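Local coordinates for aminotransferase class I and II (Streptococcus suis 89/1591, PDB 3OP7), which carries pyridoxal phosphate as a Schiff base on a lysine and probably transfers amino groups between amino and keto acids, at residues Ser28-Leu32 / Arg276-Leu281; Tyr196-Ser200 / Ala304-Thr308; Ile280-Leu285 / Phe350-Gln354. One frame throughout, in Å; residues are numbered along the deposited sequence.

Contact 1: Ser28-Leu32 / Arg276-Leu281; sequences SISSL and RNRHIL. With SO4 (sulfate ion), chain C; EDO (1,2-ethanediol), chain I.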
# COMPACT_ATOMS: atom_id res chain seq x y z
N SER A 28 16.67 -7.21 -7.82
CA SER A 28 17.06 -5.85 -7.54
C SER A 28 18.58 -5.71 -7.68
O SER A 28 19.29 -6.64 -8.12
CB SER A 28 16.56 -5.42 -6.15
OG SER A 28 16.49 -4.01 -6.12
N ILE A 29 19.09 -4.52 -7.37
CA ILE A 29 20.55 -4.26 -7.40
C ILE A 29 20.95 -4.03 -5.95
O ILE A 29 20.26 -3.20 -5.30
CB ILE A 29 20.88 -3.02 -8.24
CG1 ILE A 29 20.40 -3.19 -9.70
CG2 ILE A 29 22.43 -2.74 -8.15
CD1 ILE A 29 20.51 -1.90 -10.62
N SER A 30 21.97 -4.71 -5.45
CA SER A 30 22.48 -4.62 -4.06
C SER A 30 22.05 -3.34 -3.37
O SER A 30 22.47 -2.25 -3.73
CB SER A 30 23.99 -4.69 -4.01
OG SER A 30 24.44 -5.93 -4.56
N SER A 31 21.21 -3.49 -2.35
CA SER A 31 20.59 -2.35 -1.67
C SER A 31 21.60 -1.44 -0.97
O SER A 31 22.69 -1.88 -0.55
CB SER A 31 19.61 -2.88 -0.63
OG SER A 31 20.33 -3.50 0.43
N LEU A 32 21.22 -0.20 -0.83
CA LEU A 32 21.98 0.81 -0.09
C LEU A 32 21.63 0.78 1.36
O LEU A 32 20.47 0.53 1.73
CB LEU A 32 21.67 2.20 -0.66
CG LEU A 32 22.34 2.55 -2.00
CD1 LEU A 32 21.60 3.79 -2.65
CD2 LEU A 32 23.80 2.81 -1.79
N ARG A 276 27.04 4.19 -9.44
CA ARG A 276 27.27 3.04 -8.58
C ARG A 276 26.68 1.78 -9.22
O ARG A 276 27.34 0.77 -9.31
CB ARG A 276 26.64 3.23 -7.21
CG ARG A 276 26.74 2.04 -6.25
CD ARG A 276 25.69 2.16 -5.18
NE ARG A 276 25.71 1.10 -4.17
CZ ARG A 276 24.81 0.12 -4.08
NH1 ARG A 276 23.83 -0.00 -4.97
NH2 ARG A 276 24.89 -0.75 -3.07
N ASN A 277 25.41 1.87 -9.61
CA ASN A 277 24.68 0.73 -10.10
C ASN A 277 25.08 0.26 -11.47
O ASN A 277 24.99 -0.95 -11.74
CB ASN A 277 23.17 0.96 -9.93
CG ASN A 277 22.79 0.85 -8.50
OD1 ASN A 277 23.67 0.60 -7.69
ND2 ASN A 277 21.49 1.00 -8.16
N ARG A 278 25.55 1.18 -12.32
CA ARG A 278 26.14 0.80 -13.62
C ARG A 278 27.32 -0.16 -13.45
O ARG A 278 27.43 -1.15 -14.16
CB ARG A 278 26.58 2.02 -14.45
CG ARG A 278 27.35 1.62 -15.75
CD ARG A 278 27.62 2.80 -16.71
NE ARG A 278 26.38 3.39 -17.21
CZ ARG A 278 25.62 2.86 -18.18
NH1 ARG A 278 25.99 1.73 -18.80
NH2 ARG A 278 24.51 3.47 -18.55
N HIS A 279 28.22 0.15 -12.53
CA HIS A 279 29.36 -0.73 -12.27
C HIS A 279 28.93 -2.13 -11.83
O HIS A 279 29.46 -3.14 -12.31
CB HIS A 279 30.29 -0.11 -11.21
CG HIS A 279 31.02 1.12 -11.67
ND1 HIS A 279 31.93 1.11 -12.71
CD2 HIS A 279 31.01 2.39 -11.19
CE1 HIS A 279 32.44 2.32 -12.86
NE2 HIS A 279 31.90 3.11 -11.94
N ILE A 280 27.97 -2.21 -10.93
CA ILE A 280 27.51 -3.50 -10.46
C ILE A 280 26.86 -4.30 -11.58
O ILE A 280 27.23 -5.45 -11.83
CB ILE A 280 26.45 -3.33 -9.36
CG1 ILE A 280 27.09 -2.68 -8.12
CG2 ILE A 280 25.80 -4.70 -9.04
CD1 ILE A 280 26.08 -2.10 -7.13
N LEU A 281 25.91 -3.67 -12.27
CA LEU A 281 25.30 -4.31 -13.47
C LEU A 281 26.29 -4.79 -14.52
O LEU A 281 26.22 -5.96 -14.95
CB LEU A 281 24.31 -3.35 -14.13
CG LEU A 281 23.00 -3.17 -13.43
CD1 LEU A 281 22.29 -1.99 -14.08
CD2 LEU A 281 22.20 -4.47 -13.59
S SO4 C . 20.63 -6.86 -0.73
O1 SO4 C . 22.06 -6.97 -0.92
O2 SO4 C . 19.95 -6.17 -1.83
O3 SO4 C . 19.89 -8.05 -0.42
O4 SO4 C . 20.63 -6.10 0.48
C1 EDO I . 23.50 6.04 -16.46
O1 EDO I . 22.89 6.67 -17.59
C2 EDO I . 24.90 6.62 -16.27
O2 EDO I . 25.59 5.91 -15.24
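The loop Ser28-Leu32 runs past one side of the helical segment Arg276-Leu281, closest in backbone where the CA atoms of Ile29 and Asn277 are 7.0 Å apart. Ile29 supplies the apolar half of the contact: its side chain turns toward the helix, CG2 lying 3.8 Å from CD1 of Ile280 and CD1 3.9 Å from CD1 of Leu281, while the same CG2 stands 3.6 Å from OD1 of Asn277. At Ser30 the chemistry turns polar. Its carbonyl oxygen takes two hydrogen bonds from one guanidinium, with NH1 and NH2 of Arg276 both 2.9 Å from Ser30 O, so a single acceptor is gripped in a fork. NH1 of Arg276 also reaches OD1 of Asn277 at 2.8 Å. Ser31 points its side chain away from the helix and meets a sulfate, probably from the crystallisation liquor: Ser31 N donates to sulfate O2 at 3.0 Å and Ser31 OG to sulfate O4 at 2.6 Å. Direct contacts place this part of the loop at the dimer interface: Ser31 packs on Lys56 of the second subunit, and Leu32 makes backbone hydrogen bonds to that subunit. Leu32 closes the segment by laying CD2 over one face of the guanidinium, 3.5 Å from NE of Arg276. Glu36, on helix 34-41, forms a salt bridge with that NE. The loop following strand 22-23 is thus pinned to the long helix 270-294 just before helix 34-41 begins, with Ser225, shortly after the cofactor-bearing Lys222, hydrogen-bonded to both Asn277 and Ile29.

Contact 2: Tyr196-Ser200 / Ala304-Thr308; sequences YRSFS and AVVST. With EDO (1,2-ethanediol), chain I.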
# COMPACT_ATOMS: atom_id res chain seq x y z
N TYR A 196 12.54 -0.99 -14.27
CA TYR A 196 13.82 -1.38 -14.86
C TYR A 196 14.27 -0.43 -15.94
O TYR A 196 13.94 -0.60 -17.13
CB TYR A 196 13.79 -2.80 -15.43
CG TYR A 196 13.58 -3.83 -14.33
CD1 TYR A 196 14.59 -4.07 -13.40
CD2 TYR A 196 12.42 -4.55 -14.22
CE1 TYR A 196 14.45 -4.99 -12.42
CE2 TYR A 196 12.28 -5.47 -13.21
CZ TYR A 196 13.30 -5.69 -12.33
OH TYR A 196 13.21 -6.62 -11.34
N ARG A 197 14.98 0.61 -15.52
CA ARG A 197 15.71 1.52 -16.44
C ARG A 197 16.86 0.79 -17.10
O ARG A 197 17.80 0.31 -16.42
CB ARG A 197 16.27 2.74 -15.69
CG ARG A 197 16.77 3.92 -16.55
CD ARG A 197 17.92 4.72 -15.88
NE ARG A 197 18.71 5.52 -16.83
CZ ARG A 197 19.97 5.27 -17.18
NH1 ARG A 197 20.62 4.24 -16.69
NH2 ARG A 197 20.57 6.07 -18.05
N SER A 198 16.85 0.72 -18.42
CA SER A 198 17.95 0.12 -19.09
C SER A 198 19.22 0.96 -18.93
O SER A 198 19.20 2.17 -19.09
CB SER A 198 17.65 -0.05 -20.59
OG SER A 198 18.75 -0.62 -21.26
N PHE A 199 20.35 0.27 -18.73
CA PHE A 199 21.67 0.89 -18.72
C PHE A 199 22.38 0.62 -20.02
O PHE A 199 23.57 0.88 -20.16
CB PHE A 199 22.51 0.35 -17.55
CG PHE A 199 22.12 0.92 -16.23
CD1 PHE A 199 20.92 0.54 -15.63
CD2 PHE A 199 22.94 1.84 -15.56
CE1 PHE A 199 20.53 1.04 -14.41
CE2 PHE A 199 22.52 2.36 -14.28
CZ PHE A 199 21.32 1.93 -13.73
N SER A 200 21.63 0.12 -20.99
CA SER A 200 22.15 -0.08 -22.34
C SER A 200 22.24 1.24 -23.10
O SER A 200 21.85 2.29 -22.61
CB SER A 200 21.25 -1.04 -23.12
OG SER A 200 20.14 -0.37 -23.69
N ALA A 304 18.64 -6.18 -21.39
CA ALA A 304 19.13 -4.89 -21.82
C ALA A 304 19.81 -4.16 -20.62
O ALA A 304 19.46 -3.03 -20.32
CB ALA A 304 17.94 -4.04 -22.37
N VAL A 305 20.83 -4.80 -20.01
CA VAL A 305 21.59 -4.24 -18.88
C VAL A 305 20.60 -3.72 -17.82
O VAL A 305 20.61 -2.56 -17.42
CB VAL A 305 22.64 -3.17 -19.32
CG1 VAL A 305 23.71 -2.99 -18.24
CG2 VAL A 305 23.34 -3.55 -20.68
N VAL A 306 19.75 -4.66 -17.39
CA VAL A 306 18.92 -4.52 -16.21
C VAL A 306 19.08 -5.77 -15.37
O VAL A 306 19.48 -6.82 -15.87
CB VAL A 306 17.41 -4.25 -16.57
CG1 VAL A 306 17.26 -2.92 -17.36
CG2 VAL A 306 16.80 -5.39 -17.36
N SER A 307 18.70 -5.69 -14.11
CA SER A 307 19.00 -6.73 -13.10
C SER A 307 18.06 -7.96 -13.10
O SER A 307 17.86 -8.58 -12.03
CB SER A 307 18.97 -6.06 -11.68
OG SER A 307 17.70 -5.46 -11.34
N THR A 308 17.43 -8.30 -14.23
CA THR A 308 16.70 -9.57 -14.31
C THR A 308 17.11 -10.27 -15.60
O THR A 308 17.49 -9.65 -16.59
CB THR A 308 15.17 -9.42 -14.20
OG1 THR A 308 14.52 -10.72 -14.25
CG2 THR A 308 14.60 -8.49 -15.29
C1 EDO I . 23.50 6.04 -16.46
O1 EDO I . 22.89 6.67 -17.59
C2 EDO I . 24.90 6.62 -16.27
O2 EDO I . 25.59 5.91 -15.24
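Two loops meet here, and Ser198 OG is the polar centre of the contact. This hydroxyl donates to Ala304 O at 2.7 Å and accepts from its own segment, with Ser200 N 3.0 Å and Ser200 OG 2.8 Å from Ser198 OG. Ser200 OG in turn accepts from Leu202 N. One residue on, the backbone takes over: Phe199 N donates to Val305 O at 3.1 Å, and Phe199 O is used by Arg278 of helix 270-294. Val305 packs CG1 3.6 Å from CB of Phe199. At the other end, Thr308 CG2 sits over one face of the Tyr196 ring, 4.3 Å from Tyr196 CZ, and Val306 CG1 is 4.0 Å from Tyr196 CB. The hydroxyls of Tyr196 and Ser307 both hydrogen-bond to the carbonyl of Val27, while Thr308 OG1 turns to Pro166 O. Arg197 faces away from the second loop; in the conformer given, Arg197 NH2 makes a very short hydrogen bond, 2.4 Å, to O1 of an ethanediol, probably from the crystallisation liquor, that Glu275 also binds, and its backbone N is held by Thr223, next to the cofactor-bearing Lys222. Ser198 to Ser200 form an ST turn, here tying the loop after strand 189-193 of the central mixed sheet to the loop before strand 309-313 of the smaller antiparallel sheet, a junction between the large and small domains of a fold type I aminotransferase.

Contact 3: Ile280-Leu285 / Phe350-Gln354; sequences ILEENL and FACEQ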
# COMPACT_ATOMS: atom_id res chain seq x y z
N ILE A 280 27.97 -2.21 -10.93
CA ILE A 280 27.51 -3.50 -10.46
C ILE A 280 26.86 -4.30 -11.58
O ILE A 280 27.23 -5.45 -11.83
CB ILE A 280 26.45 -3.33 -9.36
CG1 ILE A 280 27.09 -2.68 -8.12
CG2 ILE A 280 25.80 -4.70 -9.04
CD1 ILE A 280 26.08 -2.10 -7.13
N LEU A 281 25.91 -3.67 -12.27
CA LEU A 281 25.30 -4.31 -13.47
C LEU A 281 26.29 -4.79 -14.52
O LEU A 281 26.22 -5.96 -14.95
CB LEU A 281 24.31 -3.35 -14.13
CG LEU A 281 23.00 -3.17 -13.43
CD1 LEU A 281 22.29 -1.99 -14.08
CD2 LEU A 281 22.20 -4.47 -13.59
N GLU A 282 27.20 -3.94 -14.98
CA GLU A 282 28.12 -4.32 -16.05
C GLU A 282 29.11 -5.41 -15.62
O GLU A 282 29.30 -6.37 -16.32
CB GLU A 282 28.90 -3.09 -16.56
CG GLU A 282 27.98 -2.01 -17.13
CD GLU A 282 28.74 -0.80 -17.68
OE1 GLU A 282 29.94 -0.67 -17.38
OE2 GLU A 282 28.14 0.01 -18.42
N GLU A 283 29.67 -5.27 -14.43
CA GLU A 283 30.61 -6.29 -13.93
C GLU A 283 29.94 -7.65 -13.69
O GLU A 283 30.52 -8.70 -14.01
CB GLU A 283 31.29 -5.79 -12.66
CG GLU A 283 32.22 -4.62 -12.95
CD GLU A 283 32.89 -4.05 -11.71
OE1 GLU A 283 33.05 -4.79 -10.71
OE2 GLU A 283 33.26 -2.85 -11.76
N ASN A 284 28.73 -7.64 -13.11
CA ASN A 284 28.02 -8.89 -12.84
C ASN A 284 27.43 -9.49 -14.10
O ASN A 284 27.50 -10.72 -14.32
CB ASN A 284 26.97 -8.71 -11.75
CG ASN A 284 27.58 -8.50 -10.42
OD1 ASN A 284 28.75 -8.15 -10.33
ND2 ASN A 284 26.81 -8.74 -9.36
N LEU A 285 26.97 -8.64 -15.01
CA LEU A 285 26.49 -9.14 -16.30
C LEU A 285 27.64 -9.79 -17.08
O LEU A 285 27.43 -10.83 -17.73
CB LEU A 285 25.80 -8.05 -17.12
CG LEU A 285 25.05 -8.50 -18.37
CD1 LEU A 285 24.20 -9.75 -18.16
CD2 LEU A 285 24.23 -7.37 -18.88
N PHE A 350 21.04 -11.22 -11.12
CA PHE A 350 22.50 -11.25 -11.05
C PHE A 350 23.18 -10.03 -10.42
O PHE A 350 24.42 -10.03 -10.32
CB PHE A 350 23.08 -11.47 -12.46
CG PHE A 350 22.77 -10.36 -13.42
CD1 PHE A 350 21.61 -10.37 -14.18
CD2 PHE A 350 23.62 -9.27 -13.52
CE1 PHE A 350 21.30 -9.29 -15.06
CE2 PHE A 350 23.32 -8.21 -14.39
CZ PHE A 350 22.17 -8.24 -15.17
N ALA A 351 22.42 -9.01 -10.03
CA ALA A 351 22.99 -7.77 -9.51
C ALA A 351 23.04 -7.78 -7.98
O ALA A 351 22.89 -6.75 -7.29
CB ALA A 351 22.21 -6.56 -10.04
N CYS A 352 23.22 -8.98 -7.46
CA CYS A 352 23.49 -9.20 -6.05
C CYS A 352 25.01 -9.09 -5.81
O CYS A 352 25.76 -8.75 -6.74
CB CYS A 352 23.00 -10.61 -5.66
SG CYS A 352 23.79 -11.96 -6.60
N GLU A 353 25.44 -9.39 -4.58
CA GLU A 353 26.86 -9.40 -4.25
C GLU A 353 27.57 -10.34 -5.21
O GLU A 353 27.17 -11.50 -5.42
CB GLU A 353 27.09 -9.79 -2.78
N GLN A 354 28.63 -9.83 -5.81
CA GLN A 354 29.32 -10.54 -6.85
C GLN A 354 29.78 -11.93 -6.40
O GLN A 354 29.82 -12.87 -7.21
CB GLN A 354 30.51 -9.72 -7.35
CG GLN A 354 31.09 -10.23 -8.63
CD GLN A 354 32.18 -9.32 -9.19
OE1 GLN A 354 33.36 -9.61 -9.01
NE2 GLN A 354 31.79 -8.25 -9.87
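Phe350 presses its ring against one side of the helix, with Leu285 CD1 over a ring face in a CH-pi contact, 4.3 Å from the centroid and 23° off the normal. Leu285 CB adds a 3.7 Å approach to Phe350 CE2. The ring edge meets Leu281 O, 3.7 Å from CE2 of Phe350, and Asn284 CB, 3.8 Å from CD2 of Phe350. Beside the ring, Ala351 fits close to the helix: its CB is 4.1 Å from CD2 of Leu281 and 4.2 Å from CG2 of Ile280, and the CA atoms of Leu281 and Ala351 are only 5.7 Å apart. Asn284 is the polar counterpart. Its side chain enters the curve of the loop, where ND2 of Asn284 donates to Phe350 O at 2.9 Å and, more weakly for the bent 117° geometry, to Cys352 O at 2.8 Å. OD1 of Asn284 receives NE2 of Gln354 at 3.1 Å and 166°. Gln354 follows Glu353, at the N-cap position of helix 354-368, so this amide pair reaches the start of the C-terminal helix. Leu357, further along that helix, packs on Asn284 and Phe350. Ile280, Leu281 and Leu285 supply the apolar packing on Phe350 and Ala351, and Asn284 bonds two loop carbonyls and the carboxamide of Gln354, so the turn is tied to the helix by neutral polar bonds, without a charge pair.

All three contacts are partly buried and gather round helix 270-294. Contact 2 lies nearest the chain centre, about 10 Å from it, against about 15 and 17 Å for the centres of contacts 1 and 3. Contacts 1 and 3 share Ile280 and Leu281, and their loops bond directly, Ser30 N lying 2.9 Å from Ala351 O. Contact 2 uses no residue of the helix, yet joins it through Phe199 O, 2.9 Å from Arg278 NH1, and through Phe199 CD1, 3.3 Å from Leu281 CD1. A charged arginine anchors contact 1, whose loop also meets the second subunit; one serine hydroxyl and a backbone pair hold contact 2; two neutral carboxamides and an aromatic ring serve contact 3.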